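PDB 4OXW: designed CISK-PX domain from Synthetic construct, which is a computationally designed version of the CISK PX domain and probably binds phosphoinositides in membranes, as PX domains do. Local coordinates for residues Ile12-Lys17 with Leu81-Lys85. Numbering follows the deposited sequence.
Sequences IPDFEK and LEKRK
This is a strand-on-helix packing contact in the PX fold, where 12-17, in the outer strand 9-18, lies against the first half of helix 78-96. The segment axes approach to 9.0 Å and run at 135°; the CA atoms come nearest at I12 and K85, 6.8 Å apart. The strand is extended except at P13 (psi -33°), and I12 and F15 both point their CA-to-CB bonds toward the helix. F15, chi1 p, lays one ring face under L81: CB of L81 sits 4.0 Å from the ring centroid, a CH-pi contact. K85 reaches across to the strand, extended through chi1 and chi2 (both t), then bends at chi3 (p). CG of K85 lies 3.8 Å from CG2 of I12, CD of K85 3.5 Å from O of I12, and NZ of K85 donates to O of P13 at 3.1 Å. One turn back, OE1 of E82 salt-bridges K85 NZ at 3.0 Å, so the ammonium ties strand to helix. K17 sends its NZ to the carbonyl of A75. On the sheet side, D14 and E16 pair through their backbones with K29 and M27 of strand 25-34, whose Y28 touches both F15 and L81.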
ATOM      1  N   ILE A  12       7.160  -4.078  -1.333  1.00 18.23           N
ATOM      2  CA  ILE A  12       7.070  -3.602   0.033  1.00 17.92           C
ATOM      3  C   ILE A  12       7.982  -4.449   0.917  1.00 20.77           C
ATOM      4  O   ILE A  12       7.572  -5.498   1.465  1.00 20.61           O
ATOM      5  CB  ILE A  12       5.606  -3.625   0.576  1.00 18.00           C
ATOM      6  CG1 ILE A  12       4.684  -2.887  -0.381  1.00 18.54           C
ATOM      7  CG2 ILE A  12       5.572  -2.974   1.959  1.00 18.02           C
ATOM      8  CD1 ILE A  12       3.233  -2.857   0.078  1.00 16.39           C
ATOM      9  N   PRO A  13       9.255  -4.025   1.014  1.00 20.69           N
ATOM     10  CA  PRO A  13      10.252  -4.836   1.726  1.00 27.61           C
ATOM     11  C   PRO A  13      10.016  -4.898   3.228  1.00 23.65           C
ATOM     12  O   PRO A  13      10.294  -5.930   3.864  1.00 24.75           O
ATOM     13  CB  PRO A  13      11.568  -4.116   1.400  1.00 25.03           C
ATOM     14  CG  PRO A  13      11.182  -2.746   0.947  1.00 26.38           C
ATOM     15  CD  PRO A  13       9.877  -2.948   0.238  1.00 22.09           C
ATOM     16  N   ASP A  14       9.490  -3.818   3.795  1.00 23.33           N
ATOM     17  CA  ASP A  14       9.344  -3.721   5.242  1.00 24.87           C
ATOM     18  C   ASP A  14       8.182  -2.877   5.665  1.00 23.47           C
ATOM     19  O   ASP A  14       7.711  -2.027   4.890  1.00 21.25           O
ATOM     20  CB  ASP A  14      10.555  -3.032   5.853  1.00 32.88           C
ATOM     21  CG  ASP A  14      11.846  -3.625   5.415  1.00 45.81           C
ATOM     22  OD1 ASP A  14      12.191  -4.711   5.930  1.00 49.28           O
ATOM     23  OD2 ASP A  14      12.509  -2.988   4.572  1.00 52.37           O
ATOM     24  N   PHE A  15       7.757  -3.092   6.909  1.00 21.07           N
ATOM     25  CA  PHE A  15       6.934  -2.149   7.649  1.00 23.91           C
ATOM     26  C   PHE A  15       7.778  -1.516   8.772  1.00 29.29           C
ATOM     27  O   PHE A  15       8.855  -2.036   9.156  1.00 24.99           O
ATOM     28  CB  PHE A  15       5.676  -2.819   8.185  1.00 23.12           C
ATOM     29  CG  PHE A  15       5.916  -3.858   9.199  1.00 22.82           C
ATOM     30  CD1 PHE A  15       6.257  -3.516  10.483  1.00 26.51           C
ATOM     31  CD2 PHE A  15       5.828  -5.195   8.874  1.00 26.45           C
ATOM     32  CE1 PHE A  15       6.503  -4.506  11.434  1.00 29.96           C
ATOM     33  CE2 PHE A  15       6.042  -6.171   9.813  1.00 30.03           C
ATOM     34  CZ  PHE A  15       6.404  -5.831  11.089  1.00 27.66           C
ATOM     35  N   GLU A  16       7.325  -0.375   9.258  1.00 26.58           N
ATOM     36  CA  GLU A  16       8.044   0.378  10.276  1.00 30.16           C
ATOM     37  C   GLU A  16       7.016   0.977  11.216  1.00 34.06           C
ATOM     38  O   GLU A  16       5.933   1.385  10.793  1.00 33.26           O
ATOM     39  CB  GLU A  16       8.836   1.509   9.629  1.00 41.03           C
ATOM     40  CG  GLU A  16       9.967   0.995   8.756  1.00 61.23           C
ATOM     41  CD  GLU A  16      10.727   2.075   8.029  1.00 75.61           C
ATOM     42  OE1 GLU A  16      10.506   3.271   8.329  1.00 78.46           O
ATOM     43  OE2 GLU A  16      11.551   1.706   7.158  1.00 82.37           O
ATOM     44  N   LYS A  17       7.348   1.059  12.496  1.00 39.26           N
ATOM     45  CA  LYS A  17       6.436   1.686  13.455  1.00 43.90           C
ATOM     46  C   LYS A  17       6.964   3.038  13.834  1.00 48.91           C
ATOM     47  O   LYS A  17       8.089   3.149  14.295  1.00 56.55           O
ATOM     48  CB  LYS A  17       6.267   0.823  14.692  1.00 41.82           C
ATOM     49  CG  LYS A  17       6.110  -0.655  14.380  1.00 50.17           C
ATOM     50  CD  LYS A  17       5.409  -1.397  15.511  1.00 50.63           C
ATOM     51  CE  LYS A  17       5.570  -2.904  15.375  1.00 62.24           C
ATOM     52  NZ  LYS A  17       4.687  -3.682  16.295  1.00 67.25           N
ATOM     53  N   LEU A  81       1.105  -8.356  10.995  1.00 23.61           N
ATOM     54  CA  LEU A  81       1.749  -7.326  10.147  1.00 23.01           C
ATOM     55  C   LEU A  81       2.549  -7.927   8.989  1.00 25.42           C
ATOM     56  O   LEU A  81       2.513  -7.399   7.874  1.00 21.15           O
ATOM     57  CB  LEU A  81       2.605  -6.368  10.974  1.00 22.77           C
ATOM     58  CG  LEU A  81       1.953  -5.529  12.072  1.00 21.75           C
ATOM     59  CD1 LEU A  81       2.897  -4.680  12.891  1.00 23.39           C
ATOM     60  CD2 LEU A  81       0.805  -4.699  11.487  1.00 23.19           C
ATOM     61  N   GLU A  82       3.262  -9.047   9.188  1.00 22.08           N
ATOM     62  CA  GLU A  82       3.937  -9.640   8.066  1.00 25.00           C
ATOM     63  C   GLU A  82       2.991 -10.103   6.955  1.00 22.48           C
ATOM     64  O   GLU A  82       3.289  -9.944   5.777  1.00 21.18           O
ATOM     65  CB  GLU A  82       4.780 -10.850   8.477  1.00 25.78           C
ATOM     66  CG  GLU A  82       5.947 -10.550   9.385  1.00 25.89           C
ATOM     67  CD  GLU A  82       7.035  -9.682   8.779  1.00 25.49           C
ATOM     68  OE1 GLU A  82       7.095  -9.507   7.544  1.00 26.21           O
ATOM     69  OE2 GLU A  82       7.789  -9.107   9.590  1.00 27.60           O
ATOM     70  N   LYS A  83       1.849 -10.692   7.340  1.00 20.54           N
ATOM     71  CA  LYS A  83       0.843 -11.149   6.378  1.00 20.73           C
ATOM     72  C   LYS A  83       0.159  -9.978   5.696  1.00 17.49           C
ATOM     73  O   LYS A  83      -0.064 -10.044   4.482  1.00 20.74           O
ATOM     74  CB  LYS A  83      -0.219 -12.008   7.056  1.00 24.42           C
ATOM     75  CG  LYS A  83      -1.291 -12.477   6.070  1.00 29.17           C
ATOM     76  CD  LYS A  83      -2.459 -13.199   6.758  1.00 40.41           C
ATOM     77  CE  LYS A  83      -3.511 -13.657   5.755  1.00 43.76           C
ATOM     78  NZ  LYS A  83      -4.543 -14.518   6.415  1.00 44.01           N
ATOM     79  N   ARG A  84      -0.154  -8.922   6.446  1.00 18.56           N
ATOM     80  CA  ARG A  84      -0.722  -7.705   5.831  1.00 16.58           C
ATOM     81  C   ARG A  84       0.286  -7.077   4.831  1.00 16.27           C
ATOM     82  O   ARG A  84      -0.098  -6.693   3.749  1.00 18.06           O
ATOM     83  CB  ARG A  84      -1.105  -6.690   6.889  1.00 17.51           C
ATOM     84  CG  ARG A  84      -1.615  -5.386   6.337  1.00 19.80           C
ATOM     85  CD  ARG A  84      -2.197  -4.487   7.400  1.00 18.02           C
ATOM     86  NE  ARG A  84      -3.625  -4.723   7.634  1.00 18.95           N
ATOM     87  CZ  ARG A  84      -4.373  -3.986   8.450  1.00 18.06           C
ATOM     88  NH1 ARG A  84      -3.850  -3.004   9.133  1.00 17.96           N
ATOM     89  NH2 ARG A  84      -5.691  -4.188   8.541  1.00 20.13           N
ATOM     90  N   LYS A  85       1.548  -6.989   5.218  1.00 17.58           N
ATOM     91  CA  LYS A  85       2.597  -6.475   4.322  1.00 16.54           C
ATOM     92  C   LYS A  85       2.559  -7.232   2.998  1.00 16.61           C
ATOM     93  O   LYS A  85       2.564  -6.627   1.884  1.00 18.68           O
ATOM     94  CB  LYS A  85       3.970  -6.603   4.972  1.00 19.25           C
ATOM     95  CG  LYS A  85       5.052  -6.063   4.040  1.00 18.71           C
ATOM     96  CD  LYS A  85       6.429  -6.073   4.702  1.00 19.55           C
ATOM     97  CE  LYS A  85       6.774  -7.517   5.029  1.00 24.05           C
ATOM     98  NZ  LYS A  85       8.195  -7.641   5.460  1.00 25.37           N
TER